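Local coordinates for protein chintase (Rhizomucor miehei, PDB 5YUQ) that hydrolyses chitin as a glycoside hydrolase family 18 chitinase of a thermophilic fungus, with a tunnel-shaped active site, at residues Y7-D12 against L349-M354; I25-A30 against S44-V49; N110-V115 against E157-S162; Y72-L77 against C117-E122. All blocks are in the same frame, centred on the assembly; numbering follows the deposited sequence. Where two conformers were deposited one is given.

All four contacts belong to one (β/α)8 barrel, but at different levels of it. Interactions 1 and 2 are buried and meet directly: strands 4-9 and 24-32 are neighbours in the barrel wall, and Asp10 of the first contact bonds Tyr27 of the second. Interaction 1 joins first and last strands by backbone bonds and aromatic packing; interaction 2 lays a helix on the wall mainly through one ring. Interactions 3 and 4 are partly buried and lie some 25 to 29 Å, centre to centre, from the barrel pair. Both hold the loop between strand 101-105 and helix 124-139, and they rely on polar atoms and water rather than apolar side chains.

Interaction 1: Y7-D12 against L349-M354; sequences YVVDWD and LWSLEM
Tyr7 and Trp350 meet obliquely, with the tyrosine ring and the six-membered ring of the indole 48° apart in plane and their centroids separated by 5.4 Å. Tyr7 CB lies 3.6 Å from Trp350 CE3. At the edge of the Tyr7 ring, in its plane, lies Leu349 O. Ser351 CB sits over one face of the Trp350 indole, displaced toward the rim, while Val9 CG1 comes obliquely to within 3.5 Å of Trp350 CH2. Trp11 carries Val9 CB on one face, and its CZ2 reaches Trp350 CZ2. Trp350 takes its place with CG anti to the backbone N (chi1 -180°), and a cis peptide bond follows it, a feature known in family 18 chitinases.

Two backbone bonds register the segments: Tyr7 N gives to Leu349 O at 3.1 Å, and Leu352 N to Tyr7 O at 2.9 Å. Farther along, the bent Glu353 side chain lays CG against Asp12 O. Its OE1 is gripped twice, by Ser351 OG at 2.8 Å and by a water that also bonds Val9 N and Asp12 O. Asp12 OD2 and Glu353 OE2 are only 4.2 Å apart, which may raise the proton affinity of one of them.

Strands 4-9 and 346-350 run parallel here and close the barrel, first strand to last. Strand 24-32 flanks 4-9 and strand 228-240 flanks 346-350, while Tyr7 OH bonds Asn103 of strand 101-105.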
loop_
_atom_site.group_PDB
_atom_site.type_symbol
_atom_site.label_atom_id
_atom_site.label_comp_id
_atom_site.label_asym_id
_atom_site.label_seq_id
_atom_site.Cartn_x
_atom_site.Cartn_y
_atom_site.Cartn_z
ATOM N N TYR A 7 6.837 -0.684 5.741
ATOM C CA TYR A 7 7.542 -0.813 4.475
ATOM C C TYR A 7 8.717 0.147 4.433
ATOM O O TYR A 7 8.603 1.305 4.831
ATOM C CB TYR A 7 6.611 -0.518 3.301
ATOM C CG TYR A 7 5.724 -1.684 2.946
ATOM C CD1 TYR A 7 4.484 -1.835 3.546
ATOM C CD2 TYR A 7 6.129 -2.640 2.021
ATOM C CE1 TYR A 7 3.662 -2.908 3.230
ATOM C CE2 TYR A 7 5.296 -3.715 1.678
ATOM C CZ TYR A 7 4.076 -3.845 2.301
ATOM O OH TYR A 7 3.262 -4.907 1.984
ATOM N N VAL A 8 9.854 -0.356 3.966
ATOM C CA VAL A 8 10.975 0.498 3.606
ATOM C C VAL A 8 11.264 0.200 2.151
ATOM O O VAL A 8 10.989 -0.907 1.675
ATOM C CB VAL A 8 12.211 0.224 4.470
ATOM C CG1 VAL A 8 11.904 0.532 5.926
ATOM C CG2 VAL A 8 12.698 -1.217 4.304
ATOM N N VAL A 9 11.792 1.184 1.437
ATOM C CA VAL A 9 11.961 1.050 -0.002
ATOM C C VAL A 9 13.429 1.064 -0.413
ATOM O O VAL A 9 14.223 1.848 0.101
ATOM C CB VAL A 9 11.138 2.112 -0.790
ATOM C CG1 VAL A 9 9.649 1.957 -0.486
ATOM C CG2 VAL A 9 11.608 3.541 -0.474
ATOM N N ASP A 10 13.775 0.174 -1.335
ATOM C CA ASP A 10 15.164 -0.035 -1.742
ATOM C C ASP A 10 15.824 1.239 -2.260
ATOM O O ASP A 10 17.020 1.459 -2.053
ATOM C CB ASP A 10 15.217 -1.122 -2.812
ATOM C CG ASP A 10 16.626 -1.535 -3.151
ATOM O OD1 ASP A 10 17.183 -2.401 -2.431
ATOM O OD2 ASP A 10 17.174 -1.011 -4.144
ATOM N N TRP A 11 15.043 2.081 -2.931
ATOM C CA TRP A 11 15.573 3.285 -3.562
ATOM C C TRP A 11 15.693 4.478 -2.616
ATOM O O TRP A 11 16.222 5.523 -2.994
ATOM C CB TRP A 11 14.697 3.660 -4.764
ATOM C CG TRP A 11 13.248 3.879 -4.416
ATOM C CD1 TRP A 11 12.663 5.062 -4.086
ATOM C CD2 TRP A 11 12.204 2.890 -4.376
ATOM N NE1 TRP A 11 11.321 4.875 -3.844
ATOM C CE2 TRP A 11 11.015 3.550 -4.014
ATOM C CE3 TRP A 11 12.163 1.510 -4.613
ATOM C CZ2 TRP A 11 9.792 2.881 -3.884
ATOM C CZ3 TRP A 11 10.944 0.844 -4.476
ATOM C CH2 TRP A 11 9.783 1.532 -4.111
ATOM N N ASP A 12 15.204 4.330 -1.390
ATOM C CA ASP A 12 15.236 5.428 -0.427
ATOM C C ASP A 12 15.032 4.892 0.986
ATOM O O ASP A 12 13.995 5.139 1.602
ATOM C CB ASP A 12 14.157 6.460 -0.773
ATOM C CG ASP A 12 14.375 7.803 -0.088
ATOM O OD1 ASP A 12 15.429 8.008 0.551
ATOM O OD2 ASP A 12 13.481 8.663 -0.195
ATOM N N LEU A 349 2.369 0.453 7.289
ATOM C CA LEU A 349 2.540 1.809 6.797
ATOM C C LEU A 349 3.375 1.838 5.527
ATOM O O LEU A 349 4.328 1.070 5.384
ATOM C CB LEU A 349 3.172 2.696 7.874
ATOM C CG LEU A 349 4.608 2.358 8.283
ATOM C CD1 LEU A 349 5.589 3.269 7.550
ATOM C CD2 LEU A 349 4.802 2.471 9.786
ATOM N N TRP A 350 2.995 2.726 4.614
ATOM C CA TRP A 350 3.790 3.025 3.429
ATOM C C TRP A 350 4.117 4.514 3.404
ATOM O O TRP A 350 3.209 5.331 3.260
ATOM C CB TRP A 350 3.024 2.682 2.135
ATOM C CG TRP A 350 3.874 2.991 0.942
ATOM C CD1 TRP A 350 4.068 4.217 0.357
ATOM C CD2 TRP A 350 4.703 2.074 0.238
ATOM N NE1 TRP A 350 4.959 4.105 -0.682
ATOM C CE2 TRP A 350 5.362 2.795 -0.777
ATOM C CE3 TRP A 350 4.942 0.700 0.352
ATOM C CZ2 TRP A 350 6.249 2.188 -1.663
ATOM C CZ3 TRP A 350 5.820 0.101 -0.523
ATOM C CH2 TRP A 350 6.465 0.841 -1.517
ATOM N N SER A 351 5.388 4.898 3.537
ATOM C CA SER A 351 6.505 4.031 3.887
ATOM C C SER A 351 7.384 4.799 4.885
ATOM O O SER A 351 7.243 6.018 5.049
ATOM C CB SER A 351 7.299 3.627 2.640
ATOM O OG SER A 351 7.689 4.780 1.906
ATOM N N LEU A 352 8.287 4.083 5.546
ATOM C CA LEU A 352 8.920 4.569 6.768
ATOM C C LEU A 352 9.750 5.836 6.608
ATOM O O LEU A 352 9.796 6.669 7.515
ATOM C CB LEU A 352 9.763 3.446 7.385
ATOM C CG LEU A 352 10.304 3.711 8.785
ATOM C CD1 LEU A 352 9.171 4.056 9.734
ATOM C CD2 LEU A 352 11.069 2.495 9.287
ATOM N N GLU A 353 10.395 5.996 5.458
ATOM C CA GLU A 353 11.303 7.125 5.284
ATOM C C GLU A 353 10.544 8.445 5.165
ATOM O O GLU A 353 11.141 9.514 5.218
ATOM C CB GLU A 353 12.226 6.895 4.079
ATOM C CG GLU A 353 11.669 7.347 2.734
ATOM C CD GLU A 353 10.542 6.486 2.207
ATOM O OE1 GLU A 353 10.254 5.401 2.770
ATOM O OE2 GLU A 353 9.934 6.890 1.192
ATOM N N MET A 354 9.243 8.351 5.038
ATOM C CA MET A 354 8.398 9.523 4.862
ATOM C C MET A 354 8.060 10.277 6.137
ATOM O O MET A 354 7.621 11.364 6.083
ATOM C CB MET A 354 7.070 9.182 4.132
ATOM C CG MET A 354 7.268 8.528 2.809
ATOM S SD MET A 354 5.556 8.116 2.208
ATOM C CE MET A 354 5.939 7.532 0.531
HETATM O O HOH W 1 12.250 3.600 2.981
#

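Interaction 2: I25-A30 against S44-V49; sequences IVYAFA and SQLKSV
Tyr27 reaches from strand 25-30 to helix 44-49 and is met by three helix side chains from different directions. Leu46 CD1 lies over one face of the ring, 3.9 Å from its centroid and 19° off the normal, a CH-pi contact shifted toward the CG side, where CD1 comes within 3.7 Å of Tyr27 CG. Val49 CG2 stands at the ring edge, 4.2 Å from Tyr27 CE2, and Gln45 CB is also at the edge, near the hydroxyl. The Gln45 side chain crosses Tyr27 at about a right angle, its amide plane 61° from the ring. Extended beyond CG, it brings NE2 within 3.1 Å of Tyr27 OH, which lies nearly in the amide plane. Ile25 CG2 and Val49 CG1 add a looser contact at 4.5 Å.

The segments run almost antiparallel, 10.6 Å apart axis to axis, as expected where a (β/α)8 barrel strand is covered by the helix that follows it.

Tyr27 OH accepts from Gln45 NE2 and also bonds Asp10 OD1, while Gln45 NE2 has a further acceptor in Asp10 O. The hydroxyl therefore probably donates to the carboxylate, and this buried polar group is satisfied within an otherwise apolar interface.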
loop_
_atom_site.group_PDB
_atom_site.type_symbol
_atom_site.label_atom_id
_atom_site.label_comp_id
_atom_site.label_asym_id
_atom_site.label_seq_id
_atom_site.Cartn_x
_atom_site.Cartn_y
_atom_site.Cartn_z
ATOM N N ILE A 25 9.668 -5.372 9.506
ATOM C CA ILE A 25 10.084 -4.544 8.377
ATOM C C ILE A 25 9.725 -5.290 7.106
ATOM O O ILE A 25 9.957 -6.498 7.016
ATOM C CB ILE A 25 11.602 -4.279 8.378
ATOM C CG1 ILE A 25 11.993 -3.382 9.556
ATOM C CG2 ILE A 25 12.040 -3.609 7.075
ATOM C CD1 ILE A 25 11.473 -1.962 9.468
ATOM N N VAL A 26 9.123 -4.596 6.148
ATOM C CA VAL A 26 8.800 -5.194 4.856
ATOM C C VAL A 26 9.601 -4.457 3.800
ATOM O O VAL A 26 9.412 -3.266 3.586
ATOM C CB VAL A 26 7.297 -5.119 4.550
ATOM C CG1 VAL A 26 6.955 -6.032 3.384
ATOM C CG2 VAL A 26 6.500 -5.546 5.773
ATOM N N TYR A 27 10.523 -5.169 3.168
ATOM C CA TYR A 27 11.507 -4.545 2.292
ATOM C C TYR A 27 11.023 -4.595 0.842
ATOM O O TYR A 27 10.865 -5.667 0.271
ATOM C CB TYR A 27 12.854 -5.259 2.439
ATOM C CG TYR A 27 14.007 -4.539 1.786
ATOM C CD1 TYR A 27 14.184 -4.571 0.409
ATOM C CD2 TYR A 27 14.930 -3.849 2.552
ATOM C CE1 TYR A 27 15.237 -3.905 -0.192
ATOM C CE2 TYR A 27 15.990 -3.188 1.965
ATOM C CZ TYR A 27 16.141 -3.228 0.597
ATOM O OH TYR A 27 17.194 -2.555 0.020
ATOM N N ALA A 28 10.810 -3.421 0.250
ATOM C CA ALA A 28 10.223 -3.309 -1.086
ATOM C C ALA A 28 11.239 -2.748 -2.083
ATOM O O ALA A 28 11.929 -1.794 -1.746
ATOM C CB ALA A 28 9.019 -2.382 -1.015
ATOM N N PHE A 29 11.353 -3.295 -3.299
ATOM C CA PHE A 29 10.657 -4.483 -3.789
ATOM C C PHE A 29 11.654 -5.381 -4.514
ATOM O O PHE A 29 12.607 -4.892 -5.131
ATOM C CB PHE A 29 9.616 -4.098 -4.856
ATOM C CG PHE A 29 8.373 -3.446 -4.310
ATOM C CD1 PHE A 29 7.451 -4.187 -3.578
ATOM C CD2 PHE A 29 8.108 -2.107 -4.565
ATOM C CE1 PHE A 29 6.305 -3.586 -3.081
ATOM C CE2 PHE A 29 6.968 -1.501 -4.074
ATOM C CZ PHE A 29 6.065 -2.242 -3.324
ATOM N N ALA A 30 11.419 -6.687 -4.479
ATOM C CA ALA A 30 12.043 -7.588 -5.438
ATOM C C ALA A 30 11.029 -7.737 -6.562
ATOM O O ALA A 30 9.853 -7.980 -6.301
ATOM C CB ALA A 30 12.338 -8.926 -4.801
ATOM N N SER A 44 23.390 -5.571 -1.151
ATOM C CA SER A 44 24.074 -5.165 0.070
ATOM C C SER A 44 23.135 -4.454 1.029
ATOM O O SER A 44 23.288 -4.558 2.242
ATOM C CB SER A 44 25.263 -4.271 -0.259
ATOM O OG SER A 44 24.854 -3.120 -0.985
ATOM N N GLN A 45 22.167 -3.721 0.485
ATOM C CA GLN A 45 21.197 -3.052 1.347
ATOM C C GLN A 45 20.317 -4.063 2.066
ATOM O O GLN A 45 20.098 -3.946 3.268
ATOM C CB GLN A 45 20.330 -2.079 0.542
ATOM C CG GLN A 45 21.088 -0.850 0.093
ATOM C CD GLN A 45 20.239 0.097 -0.725
ATOM O OE1 GLN A 45 20.747 1.054 -1.299
ATOM N NE2 GLN A 45 18.940 -0.157 -0.778
ATOM N N LEU A 46 19.798 -5.046 1.334
ATOM C CA LEU A 46 18.947 -6.046 1.966
ATOM C C LEU A 46 19.717 -6.802 3.039
ATOM O O LEU A 46 19.212 -7.000 4.136
ATOM C CB LEU A 46 18.355 -7.010 0.937
ATOM C CG LEU A 46 17.368 -8.049 1.495
ATOM C CD1 LEU A 46 16.281 -7.360 2.308
ATOM C CD2 LEU A 46 16.749 -8.865 0.369
ATOM N N LYS A 47 20.947 -7.206 2.740
ATOM C CA LYS A 47 21.743 -7.915 3.739
ATOM C C LYS A 47 22.029 -7.048 4.959
ATOM O O LYS A 47 21.961 -7.525 6.088
ATOM C CB LYS A 47 23.041 -8.460 3.131
ATOM C CG LYS A 47 22.772 -9.489 2.049
ATOM C CD LYS A 47 23.822 -10.568 1.956
ATOM C CE LYS A 47 23.320 -11.702 1.062
ATOM N NZ LYS A 47 24.417 -12.608 0.630
ATOM N N SER A 48 22.338 -5.776 4.733
ATOM C CA SER A 48 22.562 -4.858 5.839
ATOM C C SER A 48 21.326 -4.730 6.722
ATOM O O SER A 48 21.416 -4.825 7.941
ATOM C CB SER A 48 22.992 -3.482 5.329
ATOM O OG SER A 48 22.782 -2.510 6.335
ATOM N N VAL A 49 20.165 -4.535 6.101
ATOM C CA VAL A 49 18.943 -4.317 6.868
ATOM C C VAL A 49 18.480 -5.580 7.583
ATOM O O VAL A 49 18.000 -5.506 8.712
ATOM C CB VAL A 49 17.805 -3.728 5.986
ATOM C CG1 VAL A 49 16.528 -3.549 6.807
ATOM C CG2 VAL A 49 18.247 -2.392 5.416
#

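Interaction 3: N110-V115 against E157-S162; sequences NSPNGV and ENQQPS
Gln159 NE2 donates to Asn110 OD1 from well above the carbonyl plane, 50° out of it, although the acceptor lies nearly in the amide plane of Gln159. The bond is 3.2 Å long between NE2 and OD1, with an N-H...O angle of 157°. The two amide planes are 73° apart and the side chains cross at about a right angle, a geometry consistent with the donor coming from above the Asn110 carbonyl.

The contact is more than this bond. Gln159 CG packs against the Asn110 amide, 3.4 Å from Asn110 ND2, and also comes close to Asn110 O. Extension of the glutamine chain beyond CG carries its amide onward to Pro112. There the two side chains reach tip to tip, Gln159 OE1 lying 3.2 Å from Pro112 CD. In Asn110, CG anti to the backbone N (chi1 -165°) is placed on the side of the 157-162 loop. A water accepts weakly from Asn110 ND2 and donates to Glu157 O at 2.6 Å.

Neither segment has regular secondary structure. The first belongs to the loop after strand 101-105 and the second to the loop after strand 144-149, so the contact links loops that follow adjacent strands of the barrel.

Asn110 ND2 has a stronger partner in Asp156 O, and Asn110 O accepts from Asn155 ND2. Asn110 is thus bonded through both its side chain and its backbone to the neighbouring loop, whereas the Gln159 bond, from a partly exposed residue, is a tilted and presumably modest addition to that grip.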
loop_
_atom_site.group_PDB
_atom_site.type_symbol
_atom_site.label_atom_id
_atom_site.label_comp_id
_atom_site.label_asym_id
_atom_site.label_seq_id
_atom_site.Cartn_x
_atom_site.Cartn_y
_atom_site.Cartn_z
ATOM N N ASN A 110 -5.552 -10.729 -12.314
ATOM C CA ASN A 110 -6.577 -10.584 -13.362
ATOM C C ASN A 110 -7.259 -9.222 -13.397
ATOM O O ASN A 110 -8.461 -9.102 -13.165
ATOM C CB ASN A 110 -7.612 -11.712 -13.278
ATOM C CG ASN A 110 -8.443 -11.799 -14.531
ATOM O OD1 ASN A 110 -8.032 -11.295 -15.582
ATOM N ND2 ASN A 110 -9.623 -12.408 -14.436
ATOM N N SER A 111 -6.478 -8.191 -13.686
ATOM C CA SER A 111 -6.988 -6.832 -13.641
ATOM C C SER A 111 -6.404 -6.020 -14.778
ATOM O O SER A 111 -5.215 -6.119 -15.049
ATOM C CB SER A 111 -6.610 -6.182 -12.310
ATOM O OG SER A 111 -7.093 -4.853 -12.234
ATOM N N PRO A 112 -7.251 -5.237 -15.460
ATOM C CA PRO A 112 -6.778 -4.298 -16.482
ATOM C C PRO A 112 -6.293 -3.026 -15.812
ATOM O O PRO A 112 -5.795 -2.115 -16.472
ATOM C CB PRO A 112 -8.046 -3.996 -17.280
ATOM C CG PRO A 112 -9.130 -4.097 -16.268
ATOM C CD PRO A 112 -8.722 -5.250 -15.369
ATOM N N ASN A 113 -6.465 -2.961 -14.496
ATOM C CA ASN A 113 -5.933 -1.856 -13.723
ATOM C C ASN A 113 -4.588 -2.284 -13.155
ATOM O O ASN A 113 -4.131 -3.389 -13.432
ATOM C CB ASN A 113 -6.939 -1.420 -12.662
ATOM C CG ASN A 113 -8.284 -1.060 -13.274
ATOM O OD1 ASN A 113 -8.345 -0.488 -14.364
ATOM N ND2 ASN A 113 -9.366 -1.416 -12.593
ATOM N N GLY A 114 -3.905 -1.404 -12.472
ATOM C CA GLY A 114 -2.534 -1.718 -12.185
ATOM C C GLY A 114 -1.814 -1.326 -13.511
ATOM O O GLY A 114 -2.439 -0.826 -14.407
ATOM N N VAL A 115 -0.546 -1.545 -13.646
ATOM C CA VAL A 115 0.178 -1.211 -14.869
ATOM C C VAL A 115 -0.542 -1.818 -16.076
ATOM O O VAL A 115 -0.885 -3.005 -16.083
ATOM C CB VAL A 115 1.653 -1.645 -14.779
ATOM C CG1 VAL A 115 2.302 -1.658 -16.146
ATOM C CG2 VAL A 115 2.409 -0.719 -13.837
ATOM N N GLU A 157 -12.509 -14.986 -12.187
ATOM C CA GLU A 157 -12.255 -15.286 -13.591
ATOM C C GLU A 157 -12.843 -14.236 -14.527
ATOM O O GLU A 157 -12.423 -14.128 -15.675
ATOM C CB GLU A 157 -12.821 -16.670 -13.951
ATOM C CG GLU A 157 -12.216 -17.856 -13.195
ATOM C CD GLU A 157 -12.840 -18.088 -11.826
ATOM O OE1 GLU A 157 -13.718 -17.288 -11.403
ATOM O OE2 GLU A 157 -12.442 -19.084 -11.168
ATOM N N ASN A 158 -13.803 -13.460 -14.033
ATOM C CA ASN A 158 -14.467 -12.441 -14.843
ATOM C C ASN A 158 -14.043 -11.032 -14.460
ATOM O O ASN A 158 -14.714 -10.048 -14.800
ATOM C CB ASN A 158 -15.984 -12.594 -14.728
ATOM C CG ASN A 158 -16.451 -13.967 -15.153
ATOM O OD1 ASN A 158 -17.183 -14.650 -14.428
ATOM N ND2 ASN A 158 -16.008 -14.392 -16.331
ATOM N N GLN A 159 -12.918 -10.950 -13.748
ATOM C CA GLN A 159 -12.354 -9.679 -13.291
ATOM C C GLN A 159 -13.275 -8.943 -12.329
ATOM O O GLN A 159 -13.250 -7.719 -12.246
ATOM C CB GLN A 159 -11.959 -8.777 -14.472
ATOM C CG GLN A 159 -10.914 -9.375 -15.406
ATOM C CD GLN A 159 -10.338 -8.345 -16.357
ATOM O OE1 GLN A 159 -10.897 -7.259 -16.532
ATOM N NE2 GLN A 159 -9.205 -8.673 -16.965
ATOM N N GLN A 160 -14.078 -9.693 -11.600
ATOM C CA GLN A 160 -14.926 -9.140 -10.635
ATOM C C GLN A 160 -14.396 -9.471 -9.225
ATOM O O GLN A 160 -13.983 -10.582 -9.031
ATOM C CB GLN A 160 -16.304 -9.668 -10.702
ATOM C CG GLN A 160 -16.953 -9.471 -12.065
ATOM C CD GLN A 160 -17.068 -7.990 -12.481
ATOM O OE1 GLN A 160 -16.709 -7.632 -13.549
ATOM N NE2 GLN A 160 -17.570 -7.202 -11.622
ATOM N N PRO A 161 -14.440 -8.523 -8.282
ATOM C CA PRO A 161 -13.947 -8.896 -6.948
ATOM C C PRO A 161 -14.685 -10.115 -6.403
ATOM O O PRO A 161 -15.920 -10.193 -6.488
ATOM C CB PRO A 161 -14.296 -7.678 -6.096
ATOM C CG PRO A 161 -14.254 -6.533 -7.078
ATOM C CD PRO A 161 -14.818 -7.101 -8.360
ATOM N N SER A 162 -13.931 -11.059 -5.855
ATOM C CA SER A 162 -14.508 -12.270 -5.300
ATOM C C SER A 162 -15.442 -11.945 -4.130
ATOM O O SER A 162 -15.152 -11.068 -3.316
ATOM C CB SER A 162 -13.386 -13.216 -4.871
ATOM O OG SER A 162 -12.609 -13.623 -5.992
HETATM O O HOH W 2 -11.557 -12.191 -17.157
#

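Interaction 4: Y72-L77 against C117-E122; sequences YFSDLL and CNSKDE
Ser74 and Lys120 bring the backbones closest, 5.1 Å between CA atoms, where the first turn of helix 73-78 meets the irregular segment 117-122. Ser119 OG points into this turn and accepts from Asp75 N at 3.2 Å, with an N-H...O angle of 155°. It also bonds Leu71 O, so one hydroxyl links the chain just before the helix to its first turn. OG is held between the backbone N and the carbonyl carbon (chi1 59°), and it lies 3.2 Å from Ser74 CB.

A water supplies the neighbouring link, accepting from Ser74 N at 3.0 Å and donating to Ser119 O. The Asp75 carboxylate packs alongside the same serine, its OD1 3.3 Å from Ser119 CB. Ser74 OG, anti to its backbone N, nestles beside the Lys120-Asp121 peptide and Asp121 CB, but its hydrogen-bond partner is Asp124 OD1. Lys120 turns back along its own loop, and NZ gives to Asn118 O at 2.9 Å.

In this way amide N-H groups at the helix N-terminus, which have no acceptor within the helix, are satisfied by a side chain and a water. The loop is also fixed by the Cys117-Cys274 disulfide. The joined parts follow strands 59-65 and 101-105, adjacent in the wall, making this a contact between β-to-α connections at the C-terminal end of a family 18 (β/α)8 barrel.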
loop_
_atom_site.group_PDB
_atom_site.type_symbol
_atom_site.label_atom_id
_atom_site.label_comp_id
_atom_site.label_asym_id
_atom_site.label_seq_id
_atom_site.Cartn_x
_atom_site.Cartn_y
_atom_site.Cartn_z
ATOM N N TYR A 72 4.816 -9.694 -14.756
ATOM C CA TYR A 72 4.974 -11.087 -15.133
ATOM C C TYR A 72 4.340 -12.115 -14.216
ATOM O O TYR A 72 4.401 -13.295 -14.523
ATOM C CB TYR A 72 6.461 -11.412 -15.332
ATOM C CG TYR A 72 7.086 -10.550 -16.392
ATOM C CD1 TYR A 72 6.706 -10.671 -17.721
ATOM C CD2 TYR A 72 8.042 -9.604 -16.065
ATOM C CE1 TYR A 72 7.261 -9.865 -18.698
ATOM C CE2 TYR A 72 8.609 -8.797 -17.041
ATOM C CZ TYR A 72 8.213 -8.939 -18.351
ATOM O OH TYR A 72 8.765 -8.142 -19.326
ATOM N N PHE A 73 3.740 -11.686 -13.105
ATOM C CA PHE A 73 3.095 -12.635 -12.189
ATOM C C PHE A 73 2.149 -13.593 -12.921
ATOM O O PHE A 73 2.223 -14.809 -12.743
ATOM C CB PHE A 73 2.299 -11.903 -11.107
ATOM C CG PHE A 73 3.108 -11.484 -9.903
ATOM C CD1 PHE A 73 3.490 -12.409 -8.947
ATOM C CD2 PHE A 73 3.423 -10.151 -9.704
ATOM C CE1 PHE A 73 4.214 -12.013 -7.822
ATOM C CE2 PHE A 73 4.144 -9.753 -8.585
ATOM C CZ PHE A 73 4.537 -10.679 -7.650
ATOM N N SER A 74 1.256 -13.053 -13.744
ATOM C CA SER A 74 0.276 -13.906 -14.417
ATOM C C SER A 74 0.950 -14.934 -15.314
ATOM O O SER A 74 0.655 -16.119 -15.217
ATOM C CB SER A 74 -0.709 -13.062 -15.224
ATOM O OG SER A 74 -1.662 -13.901 -15.870
ATOM N N ASP A 75 1.866 -14.483 -16.169
ATOM C CA ASP A 75 2.597 -15.398 -17.046
ATOM C C ASP A 75 3.378 -16.439 -16.256
ATOM O O ASP A 75 3.374 -17.620 -16.599
ATOM C CB ASP A 75 3.563 -14.623 -17.946
ATOM C CG ASP A 75 2.858 -13.817 -19.014
ATOM O OD1 ASP A 75 1.663 -14.076 -19.282
ATOM O OD2 ASP A 75 3.507 -12.919 -19.595
ATOM N N LEU A 76 4.057 -15.998 -15.202
ATOM C CA LEU A 76 4.874 -16.901 -14.406
ATOM C C LEU A 76 4.046 -18.024 -13.801
ATOM O O LEU A 76 4.463 -19.177 -13.818
ATOM C CB LEU A 76 5.611 -16.138 -13.303
ATOM C CG LEU A 76 6.756 -15.232 -13.768
ATOM C CD1 LEU A 76 7.317 -14.420 -12.597
ATOM C CD2 LEU A 76 7.860 -16.062 -14.403
ATOM N N LEU A 77 2.866 -17.693 -13.285
ATOM C CA LEU A 77 2.092 -18.680 -12.527
ATOM C C LEU A 77 1.183 -19.574 -13.371
ATOM O O LEU A 77 0.745 -20.615 -12.892
ATOM C CB LEU A 77 1.268 -18.006 -11.427
ATOM C CG LEU A 77 2.069 -17.156 -10.439
ATOM C CD1 LEU A 77 1.162 -16.639 -9.333
ATOM C CD2 LEU A 77 3.213 -17.967 -9.864
ATOM N N CYS A 117 -0.020 -2.837 -19.097
ATOM C CA CYS A 117 0.465 -3.960 -19.891
ATOM C C CYS A 117 0.856 -5.175 -19.043
ATOM O O CYS A 117 1.490 -6.118 -19.541
ATOM C CB CYS A 117 1.632 -3.522 -20.781
ATOM S SG CYS A 117 3.089 -3.003 -19.857
ATOM N N ASN A 118 0.479 -5.161 -17.764
ATOM C CA ASN A 118 0.615 -6.361 -16.936
ATOM C C ASN A 118 0.001 -7.577 -17.609
ATOM O O ASN A 118 -1.054 -7.474 -18.242
ATOM C CB ASN A 118 -0.086 -6.165 -15.588
ATOM C CG ASN A 118 0.744 -5.386 -14.595
ATOM O OD1 ASN A 118 1.916 -5.078 -14.832
ATOM N ND2 ASN A 118 0.139 -5.070 -13.461
ATOM N N SER A 119 0.643 -8.732 -17.473
ATOM C CA SER A 119 0.019 -9.969 -17.924
ATOM C C SER A 119 -1.175 -10.272 -17.018
ATOM O O SER A 119 -1.202 -9.873 -15.854
ATOM C CB SER A 119 1.013 -11.132 -17.947
ATOM O OG SER A 119 1.583 -11.377 -16.669
ATOM N N LYS A 120 -2.172 -10.963 -17.559
ATOM C CA LYS A 120 -3.384 -11.267 -16.806
ATOM C C LYS A 120 -3.992 -12.557 -17.333
ATOM O O LYS A 120 -3.836 -12.883 -18.504
ATOM C CB LYS A 120 -4.388 -10.127 -16.931
ATOM C CG LYS A 120 -4.725 -9.783 -18.368
ATOM C CD LYS A 120 -5.741 -8.662 -18.459
ATOM C CE LYS A 120 -5.225 -7.377 -17.828
ATOM N NZ LYS A 120 -3.934 -6.878 -18.402
ATOM N N ASP A 121 -4.677 -13.288 -16.463
ATOM C CA ASP A 121 -5.307 -14.547 -16.830
ATOM C C ASP A 121 -6.510 -14.762 -15.930
ATOM O O ASP A 121 -6.494 -14.351 -14.768
ATOM C CB ASP A 121 -4.323 -15.702 -16.674
ATOM C CG ASP A 121 -4.833 -16.986 -17.280
ATOM O OD1 ASP A 121 -4.584 -17.215 -18.482
ATOM O OD2 ASP A 121 -5.479 -17.774 -16.557
ATOM N N GLU A 122 -7.556 -15.396 -16.456
ATOM C CA GLU A 122 -8.734 -15.703 -15.646
ATOM C C GLU A 122 -8.378 -16.456 -14.372
ATOM O O GLU A 122 -9.063 -16.323 -13.361
ATOM C CB GLU A 122 -9.729 -16.561 -16.434
ATOM C CG GLU A 122 -10.280 -15.921 -17.681
ATOM C CD GLU A 122 -10.918 -16.941 -18.602
ATOM O OE1 GLU A 122 -11.265 -18.046 -18.121
ATOM O OE2 GLU A 122 -11.053 -16.648 -19.810
HETATM O O HOH W 3 0.776 -10.085 -13.765
#